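Local coordinates for protein polygalacturonase (Pectobacterium carotovorum subsp. carotovorum, PDB 1BHE) that hydrolyses the alpha-1,4-galacturonosyl links of polygalacturonic acid as a secreted endo-acting enzyme, macerating plant tissue in soft rot, at residues A[289-303]-A[323-337]. Numbering follows the deposited sequence.
Sequences GVVNGVRYSNVVMKN and PDWSDITFKDVTSET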
# COMPACT_ATOMS: atom_id res chain seq x y z
N GLY A 289 1.25 18.39 7.74
CA GLY A 289 2.21 19.29 7.09
C GLY A 289 1.63 19.81 5.78
O GLY A 289 0.41 19.86 5.61
N VAL A 290 2.51 20.05 4.81
CA VAL A 290 2.11 20.53 3.51
C VAL A 290 1.63 19.42 2.58
O VAL A 290 2.30 18.41 2.36
CB VAL A 290 3.27 21.27 2.79
CG1 VAL A 290 2.89 21.70 1.38
CG2 VAL A 290 3.72 22.48 3.60
N VAL A 291 0.48 19.64 1.98
CA VAL A 291 -0.11 18.82 0.94
C VAL A 291 -0.42 19.82 -0.19
O VAL A 291 -1.27 20.70 0.01
CB VAL A 291 -1.36 18.05 1.33
CG1 VAL A 291 -2.02 17.42 0.11
CG2 VAL A 291 -1.06 16.97 2.37
N ASN A 292 0.27 19.72 -1.32
CA ASN A 292 0.04 20.68 -2.38
C ASN A 292 0.01 20.08 -3.78
O ASN A 292 0.91 19.32 -4.13
CB ASN A 292 1.14 21.75 -2.31
CG ASN A 292 1.02 22.73 -3.46
OD1 ASN A 292 0.16 23.61 -3.44
ND2 ASN A 292 1.85 22.58 -4.48
N GLY A 293 -0.99 20.47 -4.55
CA GLY A 293 -1.12 20.02 -5.93
C GLY A 293 -1.63 18.59 -6.05
O GLY A 293 -0.90 17.66 -6.41
N VAL A 294 -2.89 18.40 -5.68
CA VAL A 294 -3.55 17.10 -5.74
C VAL A 294 -4.74 17.25 -6.69
O VAL A 294 -5.55 18.16 -6.47
CB VAL A 294 -4.03 16.59 -4.38
CG1 VAL A 294 -4.68 15.21 -4.52
CG2 VAL A 294 -2.89 16.50 -3.38
N ARG A 295 -4.82 16.43 -7.72
CA ARG A 295 -5.90 16.51 -8.68
C ARG A 295 -6.55 15.16 -8.93
O ARG A 295 -5.90 14.18 -9.31
CB ARG A 295 -5.43 17.12 -10.01
CG ARG A 295 -4.22 16.43 -10.62
CD ARG A 295 -3.41 17.37 -11.50
NE ARG A 295 -2.73 18.41 -10.73
CZ ARG A 295 -1.56 18.26 -10.13
NH1 ARG A 295 -0.90 17.11 -10.19
NH2 ARG A 295 -1.03 19.28 -9.46
N TYR A 296 -7.86 15.11 -8.71
CA TYR A 296 -8.64 13.89 -8.92
C TYR A 296 -9.60 14.06 -10.09
O TYR A 296 -10.36 15.04 -10.11
CB TYR A 296 -9.46 13.51 -7.69
CG TYR A 296 -8.77 13.45 -6.36
CD1 TYR A 296 -8.16 12.28 -5.91
CD2 TYR A 296 -8.75 14.55 -5.52
CE1 TYR A 296 -7.55 12.23 -4.67
CE2 TYR A 296 -8.14 14.52 -4.28
CZ TYR A 296 -7.54 13.35 -3.86
OH TYR A 296 -6.93 13.31 -2.64
N SER A 297 -9.58 13.12 -11.03
CA SER A 297 -10.48 13.23 -12.18
C SER A 297 -10.96 11.88 -12.67
O SER A 297 -10.26 10.87 -12.58
CB SER A 297 -9.81 13.99 -13.33
OG SER A 297 -8.69 13.28 -13.82
N ASN A 298 -12.18 11.85 -13.18
CA ASN A 298 -12.78 10.64 -13.73
C ASN A 298 -12.83 9.51 -12.70
O ASN A 298 -12.37 8.39 -12.93
CB ASN A 298 -12.04 10.20 -15.00
CG ASN A 298 -12.83 9.18 -15.79
OD1 ASN A 298 -13.99 8.90 -15.47
ND2 ASN A 298 -12.23 8.60 -16.82
N VAL A 299 -13.43 9.82 -11.56
CA VAL A 299 -13.59 8.86 -10.47
C VAL A 299 -15.06 8.44 -10.38
O VAL A 299 -15.93 9.32 -10.26
CB VAL A 299 -13.15 9.44 -9.12
CG1 VAL A 299 -13.21 8.38 -8.02
CG2 VAL A 299 -11.74 10.02 -9.19
N VAL A 300 -15.36 7.16 -10.49
CA VAL A 300 -16.73 6.66 -10.40
C VAL A 300 -16.86 5.74 -9.18
O VAL A 300 -16.16 4.73 -9.10
CB VAL A 300 -17.18 5.91 -11.66
CG1 VAL A 300 -18.59 5.36 -11.51
CG2 VAL A 300 -17.12 6.81 -12.89
N MET A 301 -17.73 6.09 -8.24
CA MET A 301 -17.91 5.30 -7.03
C MET A 301 -19.30 4.69 -6.89
O MET A 301 -20.32 5.29 -7.23
CB MET A 301 -17.63 6.15 -5.79
CG MET A 301 -16.22 6.70 -5.69
SD MET A 301 -16.09 7.97 -4.42
CE MET A 301 -15.46 9.36 -5.37
N LYS A 302 -19.33 3.48 -6.35
CA LYS A 302 -20.54 2.71 -6.11
C LYS A 302 -20.44 2.08 -4.71
O LYS A 302 -19.44 1.43 -4.40
CB LYS A 302 -20.73 1.57 -7.10
CG LYS A 302 -20.87 1.88 -8.58
CD LYS A 302 -21.40 0.68 -9.35
CE LYS A 302 -20.43 0.20 -10.42
NZ LYS A 302 -20.92 0.52 -11.79
N ASN A 303 -21.45 2.27 -3.87
CA ASN A 303 -21.46 1.71 -2.53
C ASN A 303 -20.30 2.17 -1.66
O ASN A 303 -19.75 1.41 -0.85
CB ASN A 303 -21.52 0.18 -2.59
CG ASN A 303 -22.81 -0.38 -3.16
OD1 ASN A 303 -23.89 0.17 -2.95
ND2 ASN A 303 -22.72 -1.47 -3.90
N PRO A 323 -1.74 21.73 9.36
CA PRO A 323 -1.89 21.35 7.97
C PRO A 323 -1.88 22.55 7.03
O PRO A 323 -2.58 23.53 7.26
CB PRO A 323 -3.26 20.67 7.92
CG PRO A 323 -4.03 21.35 9.01
CD PRO A 323 -3.03 21.66 10.09
N ASP A 324 -1.09 22.47 5.97
CA ASP A 324 -1.01 23.52 4.96
C ASP A 324 -1.33 22.86 3.62
O ASP A 324 -0.46 22.40 2.89
CB ASP A 324 0.34 24.23 4.92
CG ASP A 324 0.39 25.33 3.87
OD1 ASP A 324 -0.66 25.70 3.30
OD2 ASP A 324 1.50 25.84 3.60
N TRP A 325 -2.63 22.65 3.42
CA TRP A 325 -3.13 21.91 2.27
C TRP A 325 -3.73 22.87 1.24
O TRP A 325 -4.62 23.66 1.56
CB TRP A 325 -4.14 20.87 2.75
CG TRP A 325 -3.65 19.87 3.76
CD1 TRP A 325 -2.38 19.65 4.19
CD2 TRP A 325 -4.45 18.90 4.46
NE1 TRP A 325 -2.32 18.65 5.11
CE2 TRP A 325 -3.59 18.16 5.29
CE3 TRP A 325 -5.81 18.59 4.46
CZ2 TRP A 325 -4.03 17.14 6.12
CZ3 TRP A 325 -6.25 17.57 5.28
CH2 TRP A 325 -5.37 16.85 6.10
N SER A 326 -3.21 22.83 0.01
CA SER A 326 -3.71 23.72 -1.03
C SER A 326 -3.63 23.11 -2.42
O SER A 326 -3.05 22.05 -2.63
CB SER A 326 -2.96 25.06 -0.98
OG SER A 326 -1.58 24.89 -1.22
N ASP A 327 -4.25 23.79 -3.39
CA ASP A 327 -4.30 23.35 -4.78
C ASP A 327 -4.80 21.90 -4.86
O ASP A 327 -4.13 20.98 -5.31
CB ASP A 327 -2.97 23.54 -5.50
CG ASP A 327 -3.02 23.22 -6.98
OD1 ASP A 327 -4.12 23.18 -7.57
OD2 ASP A 327 -1.94 23.00 -7.57
N ILE A 328 -6.02 21.72 -4.37
CA ILE A 328 -6.70 20.42 -4.34
C ILE A 328 -7.92 20.50 -5.24
O ILE A 328 -8.82 21.31 -5.02
CB ILE A 328 -7.08 20.04 -2.90
CG1 ILE A 328 -5.85 19.98 -1.99
CG2 ILE A 328 -7.82 18.71 -2.85
CD1 ILE A 328 -6.14 20.04 -0.51
N THR A 329 -7.93 19.73 -6.33
CA THR A 329 -9.03 19.78 -7.28
C THR A 329 -9.69 18.43 -7.53
O THR A 329 -9.07 17.38 -7.57
CB THR A 329 -8.56 20.33 -8.65
OG1 THR A 329 -7.56 19.44 -9.18
CG2 THR A 329 -7.97 21.72 -8.54
N PHE A 330 -11.01 18.48 -7.70
CA PHE A 330 -11.82 17.32 -8.04
C PHE A 330 -12.58 17.64 -9.33
O PHE A 330 -13.26 18.66 -9.39
CB PHE A 330 -12.82 16.94 -6.96
CG PHE A 330 -12.31 16.61 -5.59
CD1 PHE A 330 -11.92 17.60 -4.71
CD2 PHE A 330 -12.22 15.28 -5.18
CE1 PHE A 330 -11.44 17.29 -3.45
CE2 PHE A 330 -11.76 14.97 -3.91
CZ PHE A 330 -11.37 15.97 -3.05
N LYS A 331 -12.45 16.79 -10.34
CA LYS A 331 -13.12 17.01 -11.62
C LYS A 331 -13.74 15.73 -12.16
O LYS A 331 -13.10 14.68 -12.24
CB LYS A 331 -12.14 17.58 -12.65
CG LYS A 331 -12.78 17.94 -13.98
CD LYS A 331 -11.86 18.81 -14.82
CE LYS A 331 -12.62 19.54 -15.92
NZ LYS A 331 -13.44 18.61 -16.74
N ASP A 332 -15.02 15.83 -12.58
CA ASP A 332 -15.73 14.68 -13.12
C ASP A 332 -15.68 13.50 -12.15
O ASP A 332 -15.16 12.42 -12.46
CB ASP A 332 -15.12 14.26 -14.47
CG ASP A 332 -15.39 15.29 -15.56
OD1 ASP A 332 -16.47 15.92 -15.52
OD2 ASP A 332 -14.53 15.46 -16.44
N VAL A 333 -16.22 13.71 -10.96
CA VAL A 333 -16.28 12.69 -9.92
C VAL A 333 -17.75 12.36 -9.63
O VAL A 333 -18.52 13.26 -9.32
CB VAL A 333 -15.57 13.14 -8.63
CG1 VAL A 333 -15.83 12.19 -7.47
CG2 VAL A 333 -14.07 13.28 -8.85
N THR A 334 -18.13 11.09 -9.79
CA THR A 334 -19.50 10.67 -9.56
C THR A 334 -19.62 9.60 -8.48
O THR A 334 -18.83 8.66 -8.41
CB THR A 334 -20.14 10.08 -10.84
OG1 THR A 334 -19.97 10.95 -11.96
CG2 THR A 334 -21.63 9.84 -10.63
N SER A 335 -20.64 9.74 -7.65
CA SER A 335 -20.97 8.77 -6.62
C SER A 335 -22.41 8.33 -6.85
O SER A 335 -23.34 9.13 -6.74
CB SER A 335 -20.77 9.32 -5.21
OG SER A 335 -20.90 8.26 -4.27
N GLU A 336 -22.59 7.06 -7.21
CA GLU A 336 -23.89 6.53 -7.56
C GLU A 336 -24.81 6.20 -6.40
O GLU A 336 -26.01 5.98 -6.62
CB GLU A 336 -23.70 5.29 -8.45
CG GLU A 336 -23.30 5.65 -9.88
CD GLU A 336 -22.89 4.47 -10.72
OE1 GLU A 336 -23.39 3.34 -10.50
OE2 GLU A 336 -22.04 4.66 -11.62
N THR A 337 -24.28 6.06 -5.19
CA THR A 337 -25.11 5.70 -4.04
C THR A 337 -24.99 6.74 -2.93
O THR A 337 -24.05 7.53 -2.87
CB THR A 337 -24.77 4.32 -3.45
OG1 THR A 337 -23.37 4.28 -3.16
CG2 THR A 337 -25.13 3.20 -4.41
O HOH W 1 -5.11 20.49 -8.13
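Y296 and F330 lie ring on ring in an offset stack, centroids 4.8 Å apart and planes 21° from parallel. Y296 CD2 sits over one face of F330, near the rim, 3.4 Å from F330 CE2; I328 CG2 lies at the edge of the tyrosine ring. Both rings have CG anti to the carbonyl carbon (chi1 -50° and -59°), and this shared rotamer turns them the same way, side by side, to stack within the coil. W325 is met differently: V291 CG2 sits over a face of its five-membered ring, 3.8 Å from the centroid, a CH-pi contact, P323 CB of its own segment covers the opposite face, and G289 O lies at the indole edge, 3.0 Å from NE1. Past the corner at N298 and D332 the inward row continues with V299 beside V333, and M301, bent at chi3, swings its CE to 3.5 Å from V333 CG1.

The backbones run parallel and in exact register, their bonds carrying on across both corners. On the outward face a water bonded to V294 O, D327 OD1 and T329 OG1 bridges the strands where G293 and D327 take positive phi. R295 NH2 remains 4.3 Å from D327 OD2, short of a salt bridge; its NH1 is bonded to N264 OD1 and T266 OG1 one coil back. At the far end K302 lies alongside E336 in a long salt bridge.

These are two successive rungs of the right-handed parallel beta-helix of family 28, away from the presumed active site. Strand 258-273 flanks 290-302 on one side and strand 352-360 continues the stack beyond 324-335, while L279 and I281 of strand 277-282 and I308 and I310 of strand 306-311 pack against the aromatic rings from within the coil.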